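Local atomic coordinates of deoxycytidylate deaminase (Cyanophage S-TIM5, PDB entry 4P9E), a protein that probably catalyses the zinc-dependent hydrolytic deamination of dCMP to dUMP, as other members of the cytidine and deoxycytidylate deaminase family do. Residues Y12-E17 and L91-H95; F19-C25 and H43-G47; I86-F92 and A108-Y114; S96-S102 and D123-L128. All coordinates share one frame. Residues are numbered along the deposited sequence.

Contact 1. Residues Y12-E17 and L91-H95; sequences YMKTAE and LFCTH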
loop_
_atom_site.group_PDB
_atom_site.type_symbol
_atom_site.label_atom_id
_atom_site.label_comp_id
_atom_site.label_asym_id
_atom_site.label_seq_id
_atom_site.Cartn_x
_atom_site.Cartn_y
_atom_site.Cartn_z
ATOM N N TYR A 12 -12.861 -21.458 -5.581
ATOM C CA TYR A 12 -13.184 -20.049 -5.779
ATOM C C TYR A 12 -14.643 -19.854 -6.161
ATOM O O TYR A 12 -15.338 -19.037 -5.567
ATOM C CB TYR A 12 -12.277 -19.427 -6.839
ATOM C CG TYR A 12 -10.853 -19.272 -6.374
ATOM C CD1 TYR A 12 -10.571 -18.901 -5.072
ATOM C CD2 TYR A 12 -9.784 -19.506 -7.238
ATOM C CE1 TYR A 12 -9.278 -18.749 -4.643
ATOM C CE2 TYR A 12 -8.474 -19.359 -6.816
ATOM C CZ TYR A 12 -8.227 -18.986 -5.515
ATOM O OH TYR A 12 -6.929 -18.841 -5.074
ATOM N N MET A 13 -15.103 -20.610 -7.150
ATOM C CA MET A 13 -16.485 -20.485 -7.582
ATOM C C MET A 13 -17.437 -20.855 -6.464
ATOM O O MET A 13 -18.454 -20.205 -6.270
ATOM C CB MET A 13 -16.775 -21.334 -8.818
ATOM C CG MET A 13 -18.104 -21.011 -9.475
ATOM S SD MET A 13 -18.301 -19.258 -9.871
ATOM C CE MET A 13 -17.460 -19.099 -11.441
ATOM N N LYS A 14 -17.111 -21.881 -5.705
ATOM C CA LYS A 14 -17.993 -22.250 -4.610
ATOM C C LYS A 14 -18.041 -21.202 -3.502
ATOM O O LYS A 14 -19.004 -21.138 -2.745
ATOM C CB LYS A 14 -17.620 -23.618 -4.051
ATOM C CG LYS A 14 -18.201 -24.762 -4.854
ATOM C CD LYS A 14 -18.095 -26.060 -4.085
ATOM C CE LYS A 14 -17.934 -27.261 -5.019
ATOM N NZ LYS A 14 -17.323 -28.436 -4.312
ATOM N N THR A 15 -17.004 -20.381 -3.418
ATOM C CA THR A 15 -16.932 -19.347 -2.407
ATOM C C THR A 15 -17.826 -18.207 -2.838
ATOM O O THR A 15 -18.628 -17.698 -2.060
ATOM C CB THR A 15 -15.490 -18.850 -2.221
ATOM O OG1 THR A 15 -14.668 -19.932 -1.769
ATOM C CG2 THR A 15 -15.427 -17.704 -1.196
ATOM N N ALA A 16 -17.690 -17.816 -4.094
ATOM C CA ALA A 16 -18.618 -16.864 -4.671
ATOM C C ALA A 16 -20.068 -17.334 -4.442
ATOM O O ALA A 16 -20.939 -16.528 -4.136
ATOM C CB ALA A 16 -18.329 -16.682 -6.139
ATOM N N GLU A 17 -20.313 -18.637 -4.569
ATOM C CA GLU A 17 -21.627 -19.206 -4.287
ATOM C C GLU A 17 -22.034 -19.102 -2.825
ATOM O O GLU A 17 -23.195 -18.824 -2.525
ATOM C CB GLU A 17 -21.692 -20.664 -4.709
ATOM C CG GLU A 17 -21.951 -20.856 -6.176
ATOM C CD GLU A 17 -21.794 -22.304 -6.598
ATOM O OE1 GLU A 17 -21.529 -22.536 -7.790
ATOM O OE2 GLU A 17 -21.938 -23.214 -5.746
ATOM N N LEU A 91 -11.805 -12.261 -11.690
ATOM C CA LEU A 91 -13.089 -12.216 -11.040
ATOM C C LEU A 91 -13.807 -13.565 -11.142
ATOM O O LEU A 91 -14.039 -14.046 -12.243
ATOM C CB LEU A 91 -13.914 -11.155 -11.736
ATOM C CG LEU A 91 -15.270 -10.883 -11.117
ATOM C CD1 LEU A 91 -15.081 -10.428 -9.677
ATOM C CD2 LEU A 91 -15.961 -9.831 -11.949
ATOM N N PHE A 92 -14.142 -14.185 -10.011
ATOM C CA PHE A 92 -15.069 -15.319 -10.030
ATOM C C PHE A 92 -16.448 -14.840 -9.631
ATOM O O PHE A 92 -16.664 -14.400 -8.514
ATOM C CB PHE A 92 -14.653 -16.432 -9.081
ATOM C CG PHE A 92 -13.418 -17.139 -9.496
ATOM C CD1 PHE A 92 -13.489 -18.383 -10.091
ATOM C CD2 PHE A 92 -12.174 -16.565 -9.306
ATOM C CE1 PHE A 92 -12.339 -19.033 -10.477
ATOM C CE2 PHE A 92 -11.034 -17.219 -9.698
ATOM C CZ PHE A 92 -11.117 -18.446 -10.281
ATOM N N CYS A 93 -17.394 -14.928 -10.547
ATOM C CA CYS A 93 -18.741 -14.545 -10.218
ATOM C C CYS A 93 -19.713 -15.727 -10.437
ATOM O O CYS A 93 -19.471 -16.587 -11.280
ATOM C CB CYS A 93 -19.124 -13.305 -11.034
ATOM S SG CYS A 93 -20.568 -12.416 -10.376
ATOM N N THR A 94 -20.782 -15.798 -9.654
ATOM C CA THR A 94 -21.825 -16.786 -9.919
ATOM C C THR A 94 -22.521 -16.511 -11.246
ATOM O O THR A 94 -22.965 -17.427 -11.915
ATOM C CB THR A 94 -22.899 -16.838 -8.809
ATOM O OG1 THR A 94 -23.428 -15.530 -8.576
ATOM C CG2 THR A 94 -22.321 -17.381 -7.519
ATOM N N HIS A 95 -22.606 -15.247 -11.630
ATOM C CA HIS A 95 -23.280 -14.897 -12.865
ATOM C C HIS A 95 -22.424 -14.106 -13.823
ATOM O O HIS A 95 -21.545 -13.370 -13.404
ATOM C CB HIS A 95 -24.551 -14.121 -12.573
ATOM C CG HIS A 95 -25.589 -14.928 -11.859
ATOM N ND1 HIS A 95 -25.457 -15.300 -10.539
ATOM C CD2 HIS A 95 -26.749 -15.459 -12.295
ATOM C CE1 HIS A 95 -26.510 -16.015 -10.186
ATOM N NE2 HIS A 95 -27.314 -16.121 -11.226
#
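Aromatic contact dominates where Y12 and M13, inside helix 6-20, meet the strand. CB of Y12 sits almost exactly on the ring normal of F92, 3.5 Å from the ring centroid, a CH-pi contact. The two rings then meet obliquely, centroids 5.0 Å apart and planes at 48°, with Y12 CD2 3.5 Å from F92 CZ. Van der Waals contacts follow, against the F92 ring and strand carbonyls. Flexible M13, bent through p values at chi2 and chi3, brings CE to 4.3 Å from F92 CD1 and 3.2 Å from C93 O. The small side chain of A16 lets the helix come close, its CB 3.7 Å from F92 O. This is helix-on-sheet packing in the cytidine deaminase fold: helix 6-20 lies across one face of the mixed sheet, and the short axes approach to 7.4 Å at -54°. C93 points away from the helix, and its side chain touches E72, the predicted proton donor. No hydrogen bond joins the two segments. T94 offers its methyl CG2 to E17 CG at 3.7 Å, while T94 OG1 bonds to H95 ND1 at 2.8 Å and also to G31 N; E17 forms a salt bridge with R116.

Contact 2. Residues F19-C25 and H43-G47; sequences FSQVSNC and HGWNG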
loop_
_atom_site.group_PDB
_atom_site.type_symbol
_atom_site.label_atom_id
_atom_site.label_comp_id
_atom_site.label_asym_id
_atom_site.label_seq_id
_atom_site.Cartn_x
_atom_site.Cartn_y
_atom_site.Cartn_z
ATOM N N PHE A 19 -21.232 -16.786 -0.918
ATOM C CA PHE A 19 -21.592 -15.401 -0.672
ATOM C C PHE A 19 -22.819 -14.923 -1.412
ATOM O O PHE A 19 -23.457 -13.984 -0.974
ATOM C CB PHE A 19 -20.401 -14.475 -0.885
ATOM C CG PHE A 19 -19.415 -14.541 0.235
ATOM C CD1 PHE A 19 -19.679 -13.905 1.440
ATOM C CD2 PHE A 19 -18.250 -15.275 0.112
ATOM C CE1 PHE A 19 -18.780 -13.980 2.494
ATOM C CE2 PHE A 19 -17.351 -15.357 1.159
ATOM C CZ PHE A 19 -17.612 -14.712 2.355
ATOM N N SER A 20 -23.172 -15.572 -2.515
ATOM C CA SER A 20 -24.414 -15.219 -3.195
ATOM C C SER A 20 -25.596 -15.446 -2.262
ATOM O O SER A 20 -26.582 -14.718 -2.317
ATOM C CB SER A 20 -24.603 -16.007 -4.497
ATOM O OG SER A 20 -24.732 -17.394 -4.257
ATOM N N GLN A 21 -25.477 -16.427 -1.375
ATOM C CA GLN A 21 -26.589 -16.819 -0.522
ATOM C C GLN A 21 -26.763 -15.923 0.698
ATOM O O GLN A 21 -27.727 -16.061 1.440
ATOM C CB GLN A 21 -26.438 -18.277 -0.102
ATOM C CG GLN A 21 -26.393 -19.219 -1.280
ATOM C CD GLN A 21 -27.736 -19.350 -1.977
ATOM O OE1 GLN A 21 -28.675 -19.922 -1.418
ATOM N NE2 GLN A 21 -27.837 -18.827 -3.205
ATOM N N VAL A 22 -25.828 -15.004 0.895
ATOM C CA VAL A 22 -25.910 -14.018 1.962
ATOM C C VAL A 22 -26.834 -12.887 1.532
ATOM O O VAL A 22 -27.449 -12.207 2.357
ATOM C CB VAL A 22 -24.510 -13.465 2.288
ATOM C CG1 VAL A 22 -24.586 -12.253 3.200
ATOM C CG2 VAL A 22 -23.639 -14.551 2.911
ATOM N N SER A 23 -26.928 -12.676 0.223
ATOM C CA SER A 23 -27.735 -11.617 -0.318
ATOM C C SER A 23 -29.230 -11.748 0.003
ATOM O O SER A 23 -29.661 -12.794 0.487
ATOM C CB SER A 23 -27.765 -11.676 -1.863
ATOM O OG SER A 23 -28.619 -10.688 -2.413
ATOM N N ASN A 24 -29.997 -10.719 -0.241
ATOM C CA ASN A 24 -31.381 -10.662 0.216
ATOM C C ASN A 24 -32.397 -10.460 -0.926
ATOM O O ASN A 24 -33.586 -10.237 -0.689
ATOM C CB ASN A 24 -31.562 -9.523 1.215
ATOM C CG ASN A 24 -32.280 -9.977 2.452
ATOM O OD1 ASN A 24 -31.651 -10.399 3.428
ATOM N ND2 ASN A 24 -33.606 -9.905 2.429
ATOM N N CYS A 25 -31.898 -10.523 -2.149
ATOM C CA CYS A 25 -32.725 -10.263 -3.306
ATOM C C CYS A 25 -33.441 -11.528 -3.734
ATOM O O CYS A 25 -32.851 -12.599 -3.796
ATOM C CB CYS A 25 -31.882 -9.670 -4.424
ATOM S SG CYS A 25 -30.854 -8.334 -3.885
ATOM N N HIS A 43 -14.630 -9.805 -1.723
ATOM C CA HIS A 43 -15.828 -10.566 -2.018
ATOM C C HIS A 43 -16.993 -9.599 -2.052
ATOM O O HIS A 43 -16.865 -8.451 -1.654
ATOM C CB HIS A 43 -16.036 -11.667 -0.986
ATOM C CG HIS A 43 -16.135 -11.165 0.416
ATOM N ND1 HIS A 43 -17.328 -11.072 1.089
ATOM C CD2 HIS A 43 -15.182 -10.712 1.262
ATOM C CE1 HIS A 43 -17.112 -10.585 2.302
ATOM N NE2 HIS A 43 -15.820 -10.363 2.427
ATOM N N GLY A 44 -18.127 -10.054 -2.545
ATOM C CA GLY A 44 -19.229 -9.159 -2.776
ATOM C C GLY A 44 -20.471 -9.922 -3.155
ATOM O O GLY A 44 -20.423 -11.015 -3.710
ATOM N N TRP A 45 -21.605 -9.332 -2.835
ATOM C CA TRP A 45 -22.853 -9.926 -3.210
ATOM C C TRP A 45 -23.844 -8.834 -3.546
ATOM O O TRP A 45 -23.560 -7.644 -3.421
ATOM C CB TRP A 45 -23.370 -10.854 -2.109
ATOM C CG TRP A 45 -23.595 -10.183 -0.779
ATOM C CD1 TRP A 45 -24.700 -9.479 -0.396
ATOM C CD2 TRP A 45 -22.697 -10.156 0.344
ATOM N NE1 TRP A 45 -24.549 -9.019 0.878
ATOM C CE2 TRP A 45 -23.337 -9.414 1.361
ATOM C CE3 TRP A 45 -21.420 -10.680 0.583
ATOM C CZ2 TRP A 45 -22.738 -9.181 2.605
ATOM C CZ3 TRP A 45 -20.826 -10.452 1.823
ATOM C CH2 TRP A 45 -21.486 -9.710 2.818
ATOM N N ASN A 46 -25.004 -9.193 -4.064
ATOM C CA ASN A 46 -25.904 -8.140 -4.504
ATOM C C ASN A 46 -26.846 -7.667 -3.406
ATOM O O ASN A 46 -27.332 -8.454 -2.608
ATOM C CB ASN A 46 -26.646 -8.523 -5.789
ATOM C CG ASN A 46 -27.562 -9.692 -5.603
ATOM O OD1 ASN A 46 -27.446 -10.436 -4.638
ATOM N ND2 ASN A 46 -28.490 -9.861 -6.526
ATOM N N GLY A 47 -27.079 -6.363 -3.355
ATOM C CA GLY A 47 -27.942 -5.806 -2.343
ATOM C C GLY A 47 -27.795 -4.319 -2.133
ATOM O O GLY A 47 -27.092 -3.631 -2.861
#
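S23 is the polar centre of this contact. Its OG lies 2.5 Å from N46 OD1 and 2.6 Å from N46 O, two acceptors within reach of one proton, and it also accepts from C25 N at 3.3 Å, making an ST turn. A small hydroxyl suits this tight place because it can donate and accept at once. N46 is held through ND2, bonded to M28 O. Beyond it, C25 SG, which forms a disulfide with C57, comes within 3.7 Å of N46 O. G47 adopts backbone angles that call for glycine. Outward, the packing becomes aromatic: F19, H43 and W45 cluster, with F19 CE1 3.5 Å from H43 ND1 and F19 CD1 3.7 Å from W45 CZ3. V22 places CG1 over the indole face, 3.8 Å from the six-membered ring centroid. Helix 6-20 and its following turn thereby rest on the end of strand 39-45. H43, W45 and G47 bind dCMP and dTTP in this protein, consistent with turn and cluster positioning them.

Contact 3. Residues I86-F92 and A108-Y114; sequences IDGSELF and AGVKKVY
Build two parallel strands, 90-92 and 112-114, with axes 4.7 Å apart at 14°, pairing L91 with V113 and F92 with Y114. L91 N donates to K112 O (3.0 Å) and L91 O accepts from Y114 N (2.8 Å). Before the strands, K111 N reaches S89 O and G88 N reaches G109 O, both at 2.8 Å. I86-S89 forms a type II turn, with G88 at positive phi (85°). G109 (phi 79°) ends the preceding helix in a Schellman motif, and a CB there would clash with D87 OD1. On one face, F92 and Y114, both m, form an offset stack with centroids 4.4 Å apart and planes at 3°. On the other, L91 (t, p) lays CB 4.2 Å from V110 CG1 and 4.0 Å from V113 CG2, branched valines filling the hollows beside it. I86 CG2 fits against A108 CB at 3.6 Å, where alanine leaves room. Such pairing is that of a beta-alpha-beta crossover through helix 99-107. Backbone bonds thus set the register, while the polar rim adds a long E90 OE2–K111 NZ salt bridge (4.0 Å).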
loop_
_atom_site.group_PDB
_atom_site.type_symbol
_atom_site.label_atom_id
_atom_site.label_comp_id
_atom_site.label_asym_id
_atom_site.label_seq_id
_atom_site.Cartn_x
_atom_site.Cartn_y
_atom_site.Cartn_z
ATOM N N ILE A 86 -6.506 -3.817 -8.168
ATOM C CA ILE A 86 -7.403 -4.769 -8.800
ATOM C C ILE A 86 -6.842 -5.211 -10.164
ATOM O O ILE A 86 -7.245 -6.236 -10.718
ATOM C CB ILE A 86 -8.834 -4.196 -8.934
ATOM C CG1 ILE A 86 -9.836 -5.319 -9.213
ATOM C CG2 ILE A 86 -8.904 -3.118 -9.994
ATOM C CD1 ILE A 86 -11.245 -4.855 -9.376
ATOM N N ASP A 87 -5.893 -4.433 -10.677
ATOM C CA ASP A 87 -5.269 -4.692 -11.965
ATOM C C ASP A 87 -4.552 -6.043 -11.986
ATOM O O ASP A 87 -3.750 -6.332 -11.103
ATOM C CB ASP A 87 -4.262 -3.586 -12.255
ATOM C CG ASP A 87 -3.980 -3.409 -13.742
ATOM O OD1 ASP A 87 -4.599 -4.111 -14.568
ATOM O OD2 ASP A 87 -3.143 -2.550 -14.088
ATOM N N GLY A 88 -4.857 -6.869 -12.988
ATOM C CA GLY A 88 -4.236 -8.173 -13.133
ATOM C C GLY A 88 -4.895 -9.282 -12.335
ATOM O O GLY A 88 -4.476 -10.430 -12.380
ATOM N N SER A 89 -5.936 -8.942 -11.598
ATOM C CA SER A 89 -6.669 -9.940 -10.844
ATOM C C SER A 89 -7.663 -10.671 -11.731
ATOM O O SER A 89 -7.827 -10.341 -12.910
ATOM C CB SER A 89 -7.436 -9.278 -9.710
ATOM O OG SER A 89 -8.501 -8.508 -10.235
ATOM N N GLU A 90 -8.329 -11.657 -11.144
ATOM C CA GLU A 90 -9.413 -12.363 -11.812
ATOM C C GLU A 90 -10.684 -12.308 -10.997
ATOM O O GLU A 90 -10.657 -12.317 -9.773
ATOM C CB GLU A 90 -9.038 -13.809 -12.027
ATOM C CG GLU A 90 -7.561 -13.981 -12.262
ATOM C CD GLU A 90 -7.254 -15.243 -12.996
ATOM O OE1 GLU A 90 -7.114 -16.295 -12.340
ATOM O OE2 GLU A 90 -7.175 -15.173 -14.233
ATOM N N LEU A 91 -11.805 -12.261 -11.690
ATOM C CA LEU A 91 -13.089 -12.216 -11.040
ATOM C C LEU A 91 -13.807 -13.565 -11.142
ATOM O O LEU A 91 -14.039 -14.046 -12.243
ATOM C CB LEU A 91 -13.914 -11.155 -11.736
ATOM C CG LEU A 91 -15.270 -10.883 -11.117
ATOM C CD1 LEU A 91 -15.081 -10.428 -9.677
ATOM C CD2 LEU A 91 -15.961 -9.831 -11.949
ATOM N N PHE A 92 -14.142 -14.185 -10.011
ATOM C CA PHE A 92 -15.069 -15.319 -10.030
ATOM C C PHE A 92 -16.448 -14.840 -9.631
ATOM O O PHE A 92 -16.664 -14.400 -8.514
ATOM C CB PHE A 92 -14.653 -16.432 -9.081
ATOM C CG PHE A 92 -13.418 -17.139 -9.496
ATOM C CD1 PHE A 92 -13.489 -18.383 -10.091
ATOM C CD2 PHE A 92 -12.174 -16.565 -9.306
ATOM C CE1 PHE A 92 -12.339 -19.033 -10.477
ATOM C CE2 PHE A 92 -11.034 -17.219 -9.698
ATOM C CZ PHE A 92 -11.117 -18.446 -10.281
ATOM N N ALA A 108 -10.887 -1.713 -15.091
ATOM C CA ALA A 108 -10.163 -2.000 -13.855
ATOM C C ALA A 108 -8.919 -2.853 -14.074
ATOM O O ALA A 108 -8.120 -3.048 -13.165
ATOM C CB ALA A 108 -11.090 -2.666 -12.853
ATOM N N GLY A 109 -8.764 -3.360 -15.287
ATOM C CA GLY A 109 -7.648 -4.222 -15.615
ATOM C C GLY A 109 -7.844 -5.640 -15.124
ATOM O O GLY A 109 -6.874 -6.370 -14.912
ATOM N N VAL A 110 -9.097 -6.025 -14.909
ATOM C CA VAL A 110 -9.405 -7.404 -14.570
ATOM C C VAL A 110 -8.990 -8.273 -15.753
ATOM O O VAL A 110 -9.374 -8.025 -16.884
ATOM C CB VAL A 110 -10.879 -7.578 -14.210
ATOM C CG1 VAL A 110 -11.275 -9.036 -14.164
ATOM C CG2 VAL A 110 -11.153 -6.921 -12.869
ATOM N N LYS A 111 -8.156 -9.264 -15.476
ATOM C CA LYS A 111 -7.533 -10.075 -16.503
ATOM C C LYS A 111 -8.560 -11.019 -17.140
ATOM O O LYS A 111 -8.669 -11.122 -18.363
ATOM C CB LYS A 111 -6.392 -10.860 -15.860
ATOM C CG LYS A 111 -5.651 -11.794 -16.780
ATOM C CD LYS A 111 -4.428 -12.372 -16.083
ATOM C CE LYS A 111 -4.798 -13.053 -14.762
ATOM N NZ LYS A 111 -3.596 -13.464 -13.955
ATOM N N LYS A 112 -9.323 -11.696 -16.289
ATOM C CA LYS A 112 -10.284 -12.671 -16.752
ATOM C C LYS A 112 -11.467 -12.782 -15.787
ATOM O O LYS A 112 -11.316 -12.615 -14.584
ATOM C CB LYS A 112 -9.585 -14.022 -16.914
ATOM C CG LYS A 112 -10.502 -15.189 -17.185
ATOM C CD LYS A 112 -9.709 -16.463 -17.172
ATOM C CE LYS A 112 -10.457 -17.616 -17.821
ATOM N NZ LYS A 112 -9.644 -18.837 -17.658
ATOM N N VAL A 113 -12.643 -13.055 -16.334
ATOM C CA VAL A 113 -13.829 -13.362 -15.543
ATOM C C VAL A 113 -14.291 -14.833 -15.713
ATOM O O VAL A 113 -14.499 -15.300 -16.828
ATOM C CB VAL A 113 -15.007 -12.405 -15.895
ATOM C CG1 VAL A 113 -16.259 -12.771 -15.099
ATOM C CG2 VAL A 113 -14.623 -10.943 -15.657
ATOM N N TYR A 114 -14.426 -15.551 -14.600
ATOM C CA TYR A 114 -15.049 -16.872 -14.563
ATOM C C TYR A 114 -16.486 -16.735 -14.047
ATOM O O TYR A 114 -16.711 -16.136 -12.993
ATOM C CB TYR A 114 -14.297 -17.804 -13.609
ATOM C CG TYR A 114 -12.853 -18.096 -13.941
ATOM C CD1 TYR A 114 -12.492 -19.271 -14.571
ATOM C CD2 TYR A 114 -11.837 -17.208 -13.583
ATOM C CE1 TYR A 114 -11.155 -19.548 -14.867
ATOM C CE2 TYR A 114 -10.497 -17.475 -13.876
ATOM C CZ TYR A 114 -10.168 -18.646 -14.513
ATOM O OH TYR A 114 -8.854 -18.916 -14.807
#

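Contact 4. Residues S96-S102 and D123-L128; sequences SPCPDCS and DGIDVL. With ZN (zinc ion), chain B.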
loop_
_atom_site.group_PDB
_atom_site.type_symbol
_atom_site.label_atom_id
_atom_site.label_comp_id
_atom_site.label_asym_id
_atom_site.label_seq_id
_atom_site.Cartn_x
_atom_site.Cartn_y
_atom_site.Cartn_z
ATOM N N SER A 96 -22.676 -14.311 -15.113
ATOM C CA SER A 96 -22.215 -13.431 -16.173
ATOM C C SER A 96 -22.572 -11.999 -15.761
ATOM O O SER A 96 -23.640 -11.778 -15.204
ATOM C CB SER A 96 -22.892 -13.846 -17.495
ATOM O OG SER A 96 -23.210 -12.751 -18.346
ATOM N N PRO A 97 -21.655 -11.033 -15.964
ATOM C CA PRO A 97 -21.961 -9.658 -15.548
ATOM C C PRO A 97 -22.760 -8.826 -16.548
ATOM O O PRO A 97 -22.671 -9.026 -17.752
ATOM C CB PRO A 97 -20.578 -9.036 -15.330
ATOM C CG PRO A 97 -19.686 -9.826 -16.166
ATOM C CD PRO A 97 -20.214 -11.223 -16.171
ATOM N N CYS A 98 -23.533 -7.889 -16.015
ATOM C CA CYS A 98 -24.316 -6.947 -16.809
ATOM C C CYS A 98 -23.387 -6.018 -17.578
ATOM O O CYS A 98 -22.187 -6.014 -17.331
ATOM C CB CYS A 98 -25.266 -6.153 -15.894
ATOM S SG CYS A 98 -24.517 -4.802 -14.935
ATOM N N PRO A 99 -23.927 -5.237 -18.531
ATOM C CA PRO A 99 -23.057 -4.294 -19.237
ATOM C C PRO A 99 -22.388 -3.243 -18.337
ATOM O O PRO A 99 -21.253 -2.881 -18.631
ATOM C CB PRO A 99 -24.015 -3.624 -20.231
ATOM C CG PRO A 99 -25.025 -4.654 -20.498
ATOM C CD PRO A 99 -25.251 -5.324 -19.177
ATOM N N ASP A 100 -23.060 -2.779 -17.281
ATOM C CA ASP A 100 -22.507 -1.744 -16.399
ATOM C C ASP A 100 -21.332 -2.263 -15.561
ATOM O O ASP A 100 -20.374 -1.536 -15.282
ATOM C CB ASP A 100 -23.583 -1.173 -15.464
ATOM C CG ASP A 100 -24.814 -0.652 -16.215
ATOM O OD1 ASP A 100 -24.654 -0.148 -17.362
ATOM O OD2 ASP A 100 -25.941 -0.755 -15.653
ATOM N N CYS A 101 -21.416 -3.519 -15.150
ATOM C CA CYS A 101 -20.314 -4.115 -14.437
ATOM C C CYS A 101 -19.181 -4.417 -15.412
ATOM O O CYS A 101 -18.016 -4.177 -15.120
ATOM C CB CYS A 101 -20.778 -5.355 -13.674
ATOM S SG CYS A 101 -21.938 -4.968 -12.321
ATOM N N SER A 102 -19.527 -4.897 -16.595
ATOM C CA SER A 102 -18.531 -5.168 -17.626
ATOM C C SER A 102 -17.604 -3.996 -17.987
ATOM O O SER A 102 -16.399 -4.188 -18.084
ATOM C CB SER A 102 -19.215 -5.707 -18.874
ATOM O OG SER A 102 -19.788 -6.969 -18.595
ATOM N N ASP A 123 -24.711 -9.482 -23.447
ATOM C CA ASP A 123 -23.964 -8.343 -23.956
ATOM C C ASP A 123 -22.716 -8.058 -23.128
ATOM O O ASP A 123 -21.671 -7.727 -23.673
ATOM C CB ASP A 123 -24.858 -7.106 -24.010
ATOM C CG ASP A 123 -26.040 -7.280 -24.941
ATOM O OD1 ASP A 123 -25.967 -8.133 -25.847
ATOM O OD2 ASP A 123 -27.047 -6.563 -24.770
ATOM N N GLY A 124 -22.829 -8.176 -21.811
ATOM C CA GLY A 124 -21.701 -7.933 -20.937
ATOM C C GLY A 124 -20.537 -8.781 -21.396
ATOM O O GLY A 124 -19.406 -8.322 -21.494
ATOM N N ILE A 125 -20.849 -10.028 -21.713
ATOM C CA ILE A 125 -19.868 -11.022 -22.103
ATOM C C ILE A 125 -19.063 -10.675 -23.359
ATOM O O ILE A 125 -17.841 -10.801 -23.371
ATOM C CB ILE A 125 -20.555 -12.375 -22.309
ATOM C CG1 ILE A 125 -21.271 -12.786 -21.029
ATOM C CG2 ILE A 125 -19.549 -13.432 -22.733
ATOM C CD1 ILE A 125 -20.330 -12.960 -19.875
ATOM N N ASP A 126 -19.735 -10.250 -24.423
ATOM C CA ASP A 126 -19.010 -9.982 -25.661
ATOM C C ASP A 126 -18.208 -8.684 -25.548
ATOM O O ASP A 126 -17.120 -8.552 -26.117
ATOM C CB ASP A 126 -19.936 -10.004 -26.890
ATOM C CG ASP A 126 -20.757 -8.740 -27.033
ATOM O OD1 ASP A 126 -21.161 -8.193 -25.988
ATOM O OD2 ASP A 126 -20.998 -8.294 -28.185
ATOM N N VAL A 127 -18.723 -7.738 -24.775
ATOM C CA VAL A 127 -17.975 -6.517 -24.559
ATOM C C VAL A 127 -16.692 -6.759 -23.776
ATOM O O VAL A 127 -15.638 -6.237 -24.136
ATOM C CB VAL A 127 -18.835 -5.429 -23.927
ATOM C CG1 VAL A 127 -18.027 -4.611 -22.936
ATOM C CG2 VAL A 127 -19.389 -4.543 -25.036
ATOM N N LEU A 128 -16.774 -7.565 -22.725
ATOM C CA LEU A 128 -15.581 -7.950 -21.990
ATOM C C LEU A 128 -14.537 -8.509 -22.962
ATOM O O LEU A 128 -13.335 -8.258 -22.821
ATOM C CB LEU A 128 -15.918 -8.990 -20.916
ATOM C CG LEU A 128 -16.672 -8.586 -19.642
ATOM C CD1 LEU A 128 -17.368 -9.781 -19.043
ATOM C CD2 LEU A 128 -15.751 -7.988 -18.597
HETATM ZN ZN ZN B . -23.939 -5.800 -13.083
HETATM O O HOH W 1 -23.806 -8.235 -12.857
#
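The deaminase zinc site opens this contact: C98 and C101, a Cys-x-x-Cys pair at the start of helix 99-107, bind the ion through SG atoms 2.2 and 2.3 Å from ZN. H70 ND1 and a water 2.5 Å from ZN complete the shell. That water also accepts from C98 N at 3.2 Å. C98 serves as N-cap too, its SG accepting from C101 N at 3.4 Å. Behind this turn, helix 123-130 packs against the loop and first turn of helix 99-107, and G124 allows the close approach. Its CA lies 3.5 Å from P97 O in a CA-H...O contact and 3.2 Å from S102 OG, where any CB would clash. S102 OG itself bonds to C98 O at 2.9 Å. Around it the contacts are mostly apolar: rigid P97 sets CG 3.7 Å from L128 CD1 and CD 4.1 Å from I125 CD1, itself 3.3 Å from S96 OG. F67 of the third subunit packs on P99 and V127.

How the contacts relate
Contacts 1, 2 and 3 all reach the same mixed sheet. Contacts 1 and 2 share helix 6-20, with centres 11 Å apart, and touch through T94 and S20; both segments of contact 2 fall between the two of contact 1. Contacts 1 and 3 share L91 and F92 on strand 90-93, so F92 meets both helix and neighbouring strand. Contact 2 closes before contacts 3 and 4 open. The segments of contacts 3 and 4 alternate. Contact 4, whose helix 99-107 runs between strands 90-93 and 112-115, carries zinc ligands, its centre 19 Å from that of contact 2 with its nucleotide-binding residues. Contacts 1 and 2 touch the second subunit, contacts 3 and 4 the third.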